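433aa long hypothetical phosphoribosylglycinamide formyl transferase (Pyrococcus horikoshii, PDB 2DWC) is a hypothetical protein of the ATP-grasp superfamily, probably related to the PurT group, that binds adenosine-5'-diphosphate. Local coordinates at residues A60-V65 with E79-D84; R138-T143 with Y149-K154; A215-D220 with I225-P230. All blocks are in the same frame, centred on the assembly; numbering follows the deposited sequence.

Interaction 1: A60-V65 with E79-D84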
loop_
_atom_site.group_PDB
_atom_site.type_symbol
_atom_site.label_atom_id
_atom_site.label_comp_id
_atom_site.label_asym_id
_atom_site.label_seq_id
_atom_site.Cartn_x
_atom_site.Cartn_y
_atom_site.Cartn_z
ATOM N N ALA B 60 -6.812 -9.902 5.388
ATOM C CA ALA B 60 -8.267 -9.897 5.377
ATOM C C ALA B 60 -8.902 -9.847 6.760
ATOM O O ALA B 60 -8.287 -10.160 7.787
ATOM C CB ALA B 60 -8.757 -11.150 4.635
ATOM N N HIS B 61 -10.153 -9.439 6.788
ATOM C CA HIS B 61 -10.894 -9.435 8.048
ATOM C C HIS B 61 -11.223 -10.879 8.496
ATOM O O HIS B 61 -11.184 -11.183 9.694
ATOM C CB HIS B 61 -12.215 -8.693 7.858
ATOM C CG HIS B 61 -12.027 -7.226 7.640
ATOM N ND1 HIS B 61 -11.980 -6.665 6.384
ATOM C CD2 HIS B 61 -11.860 -6.201 8.526
ATOM C CE1 HIS B 61 -11.782 -5.360 6.493
ATOM N NE2 HIS B 61 -11.703 -5.053 7.778
ATOM N N ARG B 62 -11.553 -11.765 7.554
ATOM C CA ARG B 62 -11.902 -13.156 7.925
ATOM C C ARG B 62 -11.472 -14.071 6.790
ATOM O O ARG B 62 -11.331 -13.615 5.646
ATOM C CB ARG B 62 -13.440 -13.329 8.018
ATOM C CG ARG B 62 -14.178 -13.115 9.313
ATOM C CD ARG B 62 -15.676 -13.620 9.124
ATOM N NE ARG B 62 -16.480 -12.954 8.068
ATOM C CZ ARG B 62 -16.604 -11.634 7.979
ATOM N NH1 ARG B 62 -15.994 -10.848 8.856
ATOM N NH2 ARG B 62 -17.332 -11.079 7.018
ATOM N N SER B 63 -11.363 -15.374 7.063
ATOM C CA SER B 63 -10.967 -16.286 5.971
ATOM C C SER B 63 -11.740 -17.607 6.074
ATOM O O SER B 63 -12.295 -17.917 7.135
ATOM C CB SER B 63 -9.454 -16.503 6.041
ATOM O OG SER B 63 -9.112 -17.226 7.223
ATOM N N TYR B 64 -11.789 -18.346 4.963
ATOM C CA TYR B 64 -12.387 -19.685 4.919
ATOM C C TYR B 64 -11.359 -20.539 4.174
ATOM O O TYR B 64 -10.741 -20.066 3.246
ATOM C CB TYR B 64 -13.693 -19.723 4.128
ATOM C CG TYR B 64 -14.847 -19.041 4.814
ATOM C CD1 TYR B 64 -15.030 -17.669 4.721
ATOM C CD2 TYR B 64 -15.807 -19.803 5.527
ATOM C CE1 TYR B 64 -16.147 -17.037 5.318
ATOM C CE2 TYR B 64 -16.915 -19.199 6.110
ATOM C CZ TYR B 64 -17.089 -17.820 6.001
ATOM O OH TYR B 64 -18.224 -17.292 6.531
ATOM N N VAL B 65 -11.182 -21.786 4.612
ATOM C CA VAL B 65 -10.215 -22.692 3.990
ATOM C C VAL B 65 -10.946 -23.917 3.507
ATOM O O VAL B 65 -11.687 -24.563 4.258
ATOM C CB VAL B 65 -9.120 -23.135 5.043
ATOM C CG1 VAL B 65 -8.135 -24.159 4.405
ATOM C CG2 VAL B 65 -8.349 -21.925 5.567
ATOM N N GLU B 79 -23.268 -18.038 0.630
ATOM C CA GLU B 79 -24.512 -17.808 1.323
ATOM C C GLU B 79 -24.307 -17.149 2.674
ATOM O O GLU B 79 -25.131 -16.342 3.134
ATOM C CB GLU B 79 -25.295 -19.114 1.510
ATOM C CG GLU B 79 -26.109 -19.490 0.328
ATOM C CD GLU B 79 -27.240 -18.459 0.063
ATOM O OE1 GLU B 79 -27.876 -17.977 1.032
ATOM O OE2 GLU B 79 -27.471 -18.155 -1.122
ATOM N N ARG B 80 -23.228 -17.518 3.357
ATOM C CA ARG B 80 -22.960 -16.893 4.650
ATOM C C ARG B 80 -22.607 -15.421 4.543
ATOM O O ARG B 80 -23.080 -14.593 5.316
ATOM C CB ARG B 80 -21.784 -17.620 5.356
ATOM C CG ARG B 80 -22.188 -18.998 5.931
ATOM C CD ARG B 80 -20.996 -19.687 6.565
ATOM N NE ARG B 80 -20.369 -18.909 7.652
ATOM C CZ ARG B 80 -20.734 -19.004 8.935
ATOM N NH1 ARG B 80 -20.115 -18.293 9.871
ATOM N NH2 ARG B 80 -21.766 -19.804 9.294
ATOM N N GLU B 81 -21.757 -15.117 3.563
ATOM C CA GLU B 81 -21.175 -13.794 3.430
ATOM C C GLU B 81 -21.923 -12.764 2.565
ATOM O O GLU B 81 -21.783 -11.558 2.807
ATOM C CB GLU B 81 -19.743 -13.963 2.905
ATOM C CG GLU B 81 -18.785 -14.750 3.871
ATOM C CD GLU B 81 -18.571 -14.044 5.227
ATOM O OE1 GLU B 81 -18.221 -14.732 6.235
ATOM O OE2 GLU B 81 -18.760 -12.819 5.291
ATOM N N LYS B 82 -22.633 -13.259 1.552
ATOM C CA LYS B 82 -23.414 -12.392 0.636
ATOM C C LYS B 82 -22.595 -11.183 0.262
ATOM O O LYS B 82 -22.962 -10.030 0.525
ATOM C CB LYS B 82 -24.722 -11.998 1.319
ATOM C CG LYS B 82 -25.507 -13.238 1.707
ATOM C CD LYS B 82 -26.963 -12.925 2.069
ATOM C CE LYS B 82 -27.783 -14.203 2.093
ATOM N NZ LYS B 82 -27.459 -14.976 3.307
ATOM N N PRO B 83 -21.458 -11.433 -0.415
ATOM C CA PRO B 83 -20.548 -10.374 -0.828
ATOM C C PRO B 83 -21.057 -9.484 -1.977
ATOM O O PRO B 83 -21.921 -9.923 -2.744
ATOM C CB PRO B 83 -19.311 -11.151 -1.234
ATOM C CG PRO B 83 -19.831 -12.349 -1.837
ATOM C CD PRO B 83 -21.031 -12.741 -0.947
ATOM N N ASP B 84 -20.508 -8.249 -2.066
ATOM C CA ASP B 84 -20.833 -7.340 -3.196
ATOM C C ASP B 84 -20.087 -7.737 -4.464
ATOM O O ASP B 84 -20.477 -7.333 -5.578
ATOM C CB ASP B 84 -20.459 -5.898 -2.800
ATOM C CG ASP B 84 -21.342 -5.403 -1.667
ATOM O OD1 ASP B 84 -20.928 -5.459 -0.494
ATOM O OD2 ASP B 84 -22.517 -5.038 -1.930
HETATM O O HOH W 1 -18.303 -16.187 9.562
#
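Arg62 and Tyr64 on strand 62-65 reach across to Arg80 and Glu81 in the last turn of helix 71-81, with the backbones well apart: the closest CA atoms, of Arg62 and Glu81, are 10.3 Å from each other. This is the Rossmann-like preATP-grasp domain, where strand 62-65 is one of the two outermost strands of a four-stranded parallel sheet and helix 71-81 follows it in the chain, so side chains alone bridge the gap. Arg62 takes the Glu81 carboxylate side-on, one nitrogen to each oxygen: NE donates to OE1 at 3.1 Å and NH2 to OE2 at 2.8 Å, both nearly straight and close to the guanidinium plane. The two flat groups are twisted by 24°, so the nitrogens meet the syn sides of the oxygens somewhat out of the carboxylate plane. Glu81 is bent at chi2 (-63°), and its carboxylate meets the side chains of the strand. Its OE1 is gripped twice, because Tyr64 OH donates to the anti lone pair of that oxygen over 2.6 Å. The same phenol oxygen accepts from Arg80 NE at 2.9 Å, with the hydroxyl lying in the guanidinium plane. Glu81 OE2 also has Lys21 and Arg62 NH2 also has Glu44, which extends the charge network toward strands 21-25 and 44-49 and should keep the buried glutamate ionised. Tyr64 in addition packs on Val46 of strand 44-49. A water bridges Tyr64 and Arg80, donating to Tyr64 OH at 3.2 Å and accepting from Arg80 NH1 at 2.8 Å.

Interaction 2: R138-T143 with Y149-K154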
loop_
_atom_site.group_PDB
_atom_site.type_symbol
_atom_site.label_atom_id
_atom_site.label_comp_id
_atom_site.label_asym_id
_atom_site.label_seq_id
_atom_site.Cartn_x
_atom_site.Cartn_y
_atom_site.Cartn_z
ATOM N N ARG B 138 -0.932 -18.698 -36.267
ATOM C CA ARG B 138 -1.709 -19.665 -37.037
ATOM C C ARG B 138 -1.801 -20.899 -36.177
ATOM O O ARG B 138 -0.853 -21.248 -35.475
ATOM C CB ARG B 138 -1.005 -20.035 -38.352
ATOM C CG ARG B 138 -0.831 -18.874 -39.295
ATOM C CD ARG B 138 0.083 -19.269 -40.449
ATOM N NE ARG B 138 0.616 -18.099 -41.139
ATOM C CZ ARG B 138 -0.136 -17.222 -41.797
ATOM N NH1 ARG B 138 -1.451 -17.396 -41.851
ATOM N NH2 ARG B 138 0.423 -16.169 -42.392
ATOM N N TYR B 139 -2.920 -21.609 -36.257
ATOM C CA TYR B 139 -3.069 -22.776 -35.411
ATOM C C TYR B 139 -4.040 -23.813 -35.983
ATOM O O TYR B 139 -4.777 -23.539 -36.937
ATOM C CB TYR B 139 -3.601 -22.334 -34.045
ATOM C CG TYR B 139 -5.006 -21.780 -34.160
ATOM C CD1 TYR B 139 -5.231 -20.464 -34.584
ATOM C CD2 TYR B 139 -6.130 -22.597 -33.936
ATOM C CE1 TYR B 139 -6.516 -19.988 -34.786
ATOM C CE2 TYR B 139 -7.434 -22.119 -34.142
ATOM C CZ TYR B 139 -7.617 -20.819 -34.569
ATOM O OH TYR B 139 -8.889 -20.351 -34.789
ATOM N N MET B 140 -4.058 -24.969 -35.332
ATOM C CA MET B 140 -4.931 -26.102 -35.648
ATOM C C MET B 140 -5.089 -26.911 -34.370
ATOM O O MET B 140 -4.229 -26.868 -33.501
ATOM C CB MET B 140 -4.287 -27.014 -36.687
ATOM C CG MET B 140 -4.184 -26.425 -38.051
ATOM S SD MET B 140 -3.429 -27.642 -39.168
ATOM C CE MET B 140 -4.462 -29.040 -38.870
ATOM N N TYR B 141 -6.165 -27.679 -34.262
ATOM C CA TYR B 141 -6.346 -28.517 -33.084
ATOM C C TYR B 141 -6.160 -29.975 -33.486
ATOM O O TYR B 141 -6.337 -30.331 -34.654
ATOM C CB TYR B 141 -7.750 -28.359 -32.499
ATOM C CG TYR B 141 -8.118 -26.937 -32.139
ATOM C CD1 TYR B 141 -8.998 -26.200 -32.941
ATOM C CD2 TYR B 141 -7.564 -26.321 -31.033
ATOM C CE1 TYR B 141 -9.315 -24.884 -32.643
ATOM C CE2 TYR B 141 -7.871 -24.987 -30.717
ATOM C CZ TYR B 141 -8.742 -24.280 -31.520
ATOM O OH TYR B 141 -9.063 -22.979 -31.233
ATOM N N ALA B 142 -5.815 -30.819 -32.522
ATOM C CA ALA B 142 -5.637 -32.247 -32.772
ATOM C C ALA B 142 -6.279 -32.981 -31.610
ATOM O O ALA B 142 -6.124 -32.572 -30.471
ATOM C CB ALA B 142 -4.174 -32.600 -32.852
ATOM N N THR B 143 -7.007 -34.052 -31.905
ATOM C CA THR B 143 -7.667 -34.846 -30.889
ATOM C C THR B 143 -7.073 -36.253 -30.870
ATOM O O THR B 143 -7.352 -37.053 -29.978
ATOM C CB THR B 143 -9.178 -34.948 -31.166
ATOM O OG1 THR B 143 -9.779 -33.660 -30.992
ATOM C CG2 THR B 143 -9.832 -35.939 -30.220
ATOM N N TYR B 149 0.077 -35.403 -35.884
ATOM C CA TYR B 149 1.121 -35.481 -36.915
ATOM C C TYR B 149 0.789 -34.588 -38.089
ATOM O O TYR B 149 1.630 -33.813 -38.555
ATOM C CB TYR B 149 1.287 -36.913 -37.428
ATOM C CG TYR B 149 2.323 -37.711 -36.699
ATOM C CD1 TYR B 149 1.955 -38.659 -35.744
ATOM C CD2 TYR B 149 3.682 -37.521 -36.963
ATOM C CE1 TYR B 149 2.913 -39.404 -35.065
ATOM C CE2 TYR B 149 4.656 -38.263 -36.285
ATOM C CZ TYR B 149 4.261 -39.200 -35.340
ATOM O OH TYR B 149 5.211 -39.924 -34.660
ATOM N N GLU B 150 -0.441 -34.684 -38.581
ATOM C CA GLU B 150 -0.845 -33.881 -39.731
ATOM C C GLU B 150 -0.829 -32.393 -39.386
ATOM O O GLU B 150 -0.414 -31.566 -40.200
ATOM C CB GLU B 150 -2.234 -34.303 -40.218
ATOM C CG GLU B 150 -2.699 -33.577 -41.489
ATOM C CD GLU B 150 -4.010 -34.127 -42.060
ATOM O OE1 GLU B 150 -4.688 -34.939 -41.378
ATOM O OE2 GLU B 150 -4.358 -33.735 -43.199
ATOM N N ALA B 151 -1.264 -32.061 -38.173
ATOM C CA ALA B 151 -1.297 -30.662 -37.743
ATOM C C ALA B 151 0.112 -30.072 -37.667
ATOM O O ALA B 151 0.370 -29.005 -38.219
ATOM C CB ALA B 151 -1.997 -30.555 -36.379
ATOM N N CYS B 152 1.027 -30.753 -36.986
ATOM C CA CYS B 152 2.395 -30.245 -36.888
ATOM C C CYS B 152 3.025 -30.068 -38.271
ATOM O O CYS B 152 3.722 -29.083 -38.522
ATOM C CB CYS B 152 3.256 -31.171 -36.033
ATOM S SG CYS B 152 2.838 -31.150 -34.259
ATOM N N GLU B 153 2.771 -31.019 -39.169
ATOM C CA GLU B 153 3.301 -30.946 -40.527
ATOM C C GLU B 153 2.698 -29.772 -41.270
ATOM O O GLU B 153 3.399 -29.039 -41.964
ATOM C CB GLU B 153 2.990 -32.235 -41.305
ATOM C CG GLU B 153 3.864 -33.422 -40.937
ATOM C CD GLU B 153 5.323 -33.242 -41.365
ATOM O OE1 GLU B 153 5.580 -32.605 -42.415
ATOM O OE2 GLU B 153 6.211 -33.749 -40.654
ATOM N N LYS B 154 1.393 -29.579 -41.118
ATOM C CA LYS B 154 0.718 -28.482 -41.798
ATOM C C LYS B 154 1.091 -27.107 -41.248
ATOM O O LYS B 154 1.162 -26.131 -41.993
ATOM C CB LYS B 154 -0.786 -28.667 -41.700
ATOM C CG LYS B 154 -1.572 -28.087 -42.853
ATOM C CD LYS B 154 -3.019 -28.568 -42.764
ATOM C CE LYS B 154 -3.546 -29.063 -44.102
ATOM N NZ LYS B 154 -4.906 -29.656 -43.954
#
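Met140, on strand 139-142 at one edge of the four-stranded antiparallel sheet in the ATP-grasp domain, meets Ala151 and Lys154 of helix 145-155, the helix that follows the strand in the chain and packs against the sheet. The CA atoms of Met140 and Ala151 lie 6.2 Å apart, a close approach consistent with the small side chain of Ala151. From Met140 CA the CB points toward the helix, and CG stands anti to the carbonyl carbon (chi1 -69°). CB and CG serve as the spacer, for the chain runs on extended through chi2 and carries the sulfur to the helix surface. There SD rests against the aliphatic part of Lys154, 3.7 Å from CD and 3.8 Å from CB, and the two side chains cross at about a right angle. A bend at chi3 (52°) then turns the methyl group onto Ala151. Ala151 also touches Val201 of the adjoining strand 199-203, so the helix covers two strands here. No hydrogen bond joins the two segments; the contact is purely van der Waals. Met140 CE ends its course 3.7 Å from Ala151 CA and 3.8 Å from Ala151 CB.

Interaction 3: A215-D220 with I225-P230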
loop_
_atom_site.group_PDB
_atom_site.type_symbol
_atom_site.label_atom_id
_atom_site.label_comp_id
_atom_site.label_asym_id
_atom_site.label_seq_id
_atom_site.Cartn_x
_atom_site.Cartn_y
_atom_site.Cartn_z
ATOM N N ALA B 215 -5.927 -3.844 -19.565
ATOM C CA ALA B 215 -7.165 -3.094 -19.850
ATOM C C ALA B 215 -8.180 -3.251 -18.700
ATOM O O ALA B 215 -8.384 -4.349 -18.181
ATOM C CB ALA B 215 -7.791 -3.611 -21.146
ATOM N N VAL B 216 -8.778 -2.154 -18.272
ATOM C CA VAL B 216 -9.783 -2.254 -17.205
ATOM C C VAL B 216 -11.122 -1.695 -17.639
ATOM O O VAL B 216 -11.211 -0.557 -18.122
ATOM C CB VAL B 216 -9.274 -1.550 -15.875
ATOM C CG1 VAL B 216 -8.924 -0.064 -16.099
ATOM C CG2 VAL B 216 -10.347 -1.634 -14.774
ATOM N N ARG B 217 -12.174 -2.522 -17.485
ATOM C CA ARG B 217 -13.550 -2.134 -17.801
ATOM C C ARG B 217 -14.165 -1.597 -16.523
ATOM O O ARG B 217 -14.143 -2.256 -15.500
ATOM C CB ARG B 217 -14.344 -3.347 -18.291
ATOM C CG ARG B 217 -14.015 -3.690 -19.789
ATOM C CD ARG B 217 -14.678 -4.970 -20.289
ATOM N NE ARG B 217 -16.119 -4.879 -20.068
ATOM C CZ ARG B 217 -16.979 -4.351 -20.931
ATOM N NH1 ARG B 217 -16.549 -3.863 -22.099
ATOM N NH2 ARG B 217 -18.261 -4.333 -20.637
ATOM N N HIS B 218 -14.766 -0.420 -16.575
ATOM C CA HIS B 218 -15.315 0.167 -15.339
ATOM C C HIS B 218 -16.334 1.232 -15.746
ATOM O O HIS B 218 -16.421 1.581 -16.922
ATOM C CB HIS B 218 -14.156 0.842 -14.561
ATOM C CG HIS B 218 -13.496 1.957 -15.334
ATOM N ND1 HIS B 218 -13.862 3.282 -15.206
ATOM C CD2 HIS B 218 -12.481 1.935 -16.231
ATOM C CE1 HIS B 218 -13.087 4.029 -15.980
ATOM N NE2 HIS B 218 -12.240 3.235 -16.611
ATOM N N PHE B 219 -17.094 1.725 -14.769
ATOM C CA PHE B 219 -18.083 2.774 -15.033
ATOM C C PHE B 219 -17.409 4.125 -15.128
ATOM O O PHE B 219 -16.431 4.412 -14.414
ATOM C CB PHE B 219 -19.097 2.881 -13.888
ATOM C CG PHE B 219 -20.103 1.752 -13.855
ATOM C CD1 PHE B 219 -20.985 1.545 -14.930
ATOM C CD2 PHE B 219 -20.121 0.851 -12.784
ATOM C CE1 PHE B 219 -21.861 0.454 -14.944
ATOM C CE2 PHE B 219 -20.994 -0.249 -12.788
ATOM C CZ PHE B 219 -21.872 -0.445 -13.885
ATOM N N ASP B 220 -17.921 4.954 -16.029
ATOM C CA ASP B 220 -17.441 6.324 -16.128
ATOM C C ASP B 220 -18.389 7.150 -15.286
ATOM O O ASP B 220 -19.374 6.645 -14.723
ATOM C CB ASP B 220 -17.401 6.829 -17.596
ATOM C CG ASP B 220 -18.785 6.883 -18.278
ATOM O OD1 ASP B 220 -19.846 6.894 -17.608
ATOM O OD2 ASP B 220 -18.801 6.948 -19.530
ATOM N N ILE B 225 -20.319 1.983 -19.123
ATOM C CA ILE B 225 -19.060 1.273 -19.019
ATOM C C ILE B 225 -18.048 1.721 -20.068
ATOM O O ILE B 225 -18.384 1.871 -21.259
ATOM C CB ILE B 225 -19.301 -0.228 -19.128
ATOM C CG1 ILE B 225 -20.237 -0.649 -17.994
ATOM C CG2 ILE B 225 -17.954 -0.994 -19.108
ATOM C CD1 ILE B 225 -20.675 -2.087 -18.129
ATOM N N VAL B 226 -16.828 2.003 -19.614
ATOM C CA VAL B 226 -15.735 2.359 -20.529
ATOM C C VAL B 226 -14.532 1.455 -20.262
ATOM O O VAL B 226 -14.511 0.710 -19.267
ATOM C CB VAL B 226 -15.290 3.847 -20.360
ATOM C CG1 VAL B 226 -16.427 4.759 -20.711
ATOM C CG2 VAL B 226 -14.858 4.118 -18.933
ATOM N N THR B 227 -13.533 1.496 -21.146
ATOM C CA THR B 227 -12.349 0.668 -20.957
ATOM C C THR B 227 -11.134 1.609 -20.969
ATOM O O THR B 227 -10.993 2.448 -21.876
ATOM C CB THR B 227 -12.236 -0.363 -22.102
ATOM O OG1 THR B 227 -13.491 -1.046 -22.244
ATOM C CG2 THR B 227 -11.093 -1.370 -21.817
ATOM N N THR B 228 -10.254 1.451 -19.984
ATOM C CA THR B 228 -9.086 2.316 -19.825
ATOM C C THR B 228 -7.834 1.500 -19.942
ATOM O O THR B 228 -7.755 0.355 -19.480
ATOM C CB THR B 228 -9.191 3.068 -18.466
ATOM O OG1 THR B 228 -10.364 3.846 -18.515
ATOM C CG2 THR B 228 -7.987 3.984 -18.204
ATOM N N PHE B 229 -6.833 2.099 -20.595
ATOM C CA PHE B 229 -5.613 1.394 -20.907
ATOM C C PHE B 229 -4.316 1.875 -20.324
ATOM O O PHE B 229 -3.823 2.975 -20.696
ATOM C CB PHE B 229 -5.429 1.372 -22.436
ATOM C CG PHE B 229 -6.551 0.668 -23.161
ATOM C CD1 PHE B 229 -7.715 1.361 -23.509
ATOM C CD2 PHE B 229 -6.463 -0.685 -23.413
ATOM C CE1 PHE B 229 -8.782 0.694 -24.102
ATOM C CE2 PHE B 229 -7.525 -1.376 -24.005
ATOM C CZ PHE B 229 -8.689 -0.680 -24.350
ATOM N N PRO B 230 -3.726 1.082 -19.406
ATOM C CA PRO B 230 -2.431 1.465 -18.820
ATOM C C PRO B 230 -1.362 1.253 -19.908
ATOM O O PRO B 230 -1.616 0.609 -20.951
ATOM C CB PRO B 230 -2.202 0.427 -17.696
ATOM C CG PRO B 230 -3.609 0.023 -17.297
ATOM C CD PRO B 230 -4.365 -0.021 -18.658
HETATM O O HOH W 2 -14.040 -3.476 -23.223
#
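Val216 and Thr228 exchange two backbone hydrogen bonds, and His218 and Val226 exchange two more, all between 2.8 and 3.0 Å from N to O; they pair strands 209-219 and 225-238 as an antiparallel beta hairpin of the ATP-grasp domain. Arg217 with Thr227 and Phe219 with Ile225 are the non-hydrogen-bonded pairs between and beyond them.

Among polar side chains, His218 NE2 and Thr228 OG1 share a nearly straight 2.7 Å hydrogen bond. The imidazole gets there with CG lodged between the backbone N and the carbonyl carbon (chi1 61°), and its ND1 donates to Phe219 O at 2.9 Å, in a more bent bond that comes from above the carbonyl plane. Thr228 OG1 has Arg335 as a further partner. On the other face of the sheet, a water links Arg217 NH1 (2.8 Å) to Thr227 OG1 (2.7 Å), while Arg217 NE turns to Gly272 O.

The apolar contacts fill in around these. Val226 CG2 sits over the His218 ring, 3.8 Å from its centroid, as a CH-pi contact. Phe219 CE1 meets Ile225 CG1, and Ala215 CB meets Phe229 CE2 at 3.6 Å. With both nitrogens bonded and a methyl on one face, the rotation of the buried imidazole is probably restricted.

Interactions 1, 2 and 3 follow one another along the chain without touching. Interaction 3 is the buried one, its centre about 16 Å from the centre of the chain, while the centres of interactions 1 and 2 lie about 22 and 29 Å from it and these contacts are only partly buried. Interactions 1 and 2 each join an outermost strand to the helix that follows it, yet by different chemistry: charged and phenolic groups in the preATP-grasp domain, methionine and aliphatic packing in the ATP-grasp domain. Interaction 3 also belongs to the ATP-grasp domain but binds strand to strand, chiefly through backbone hydrogen bonds. Its centre is 37 Å from that of interaction 2, whose Met140 side chain lies about 12 Å from the bound adenosine-5'-diphosphate.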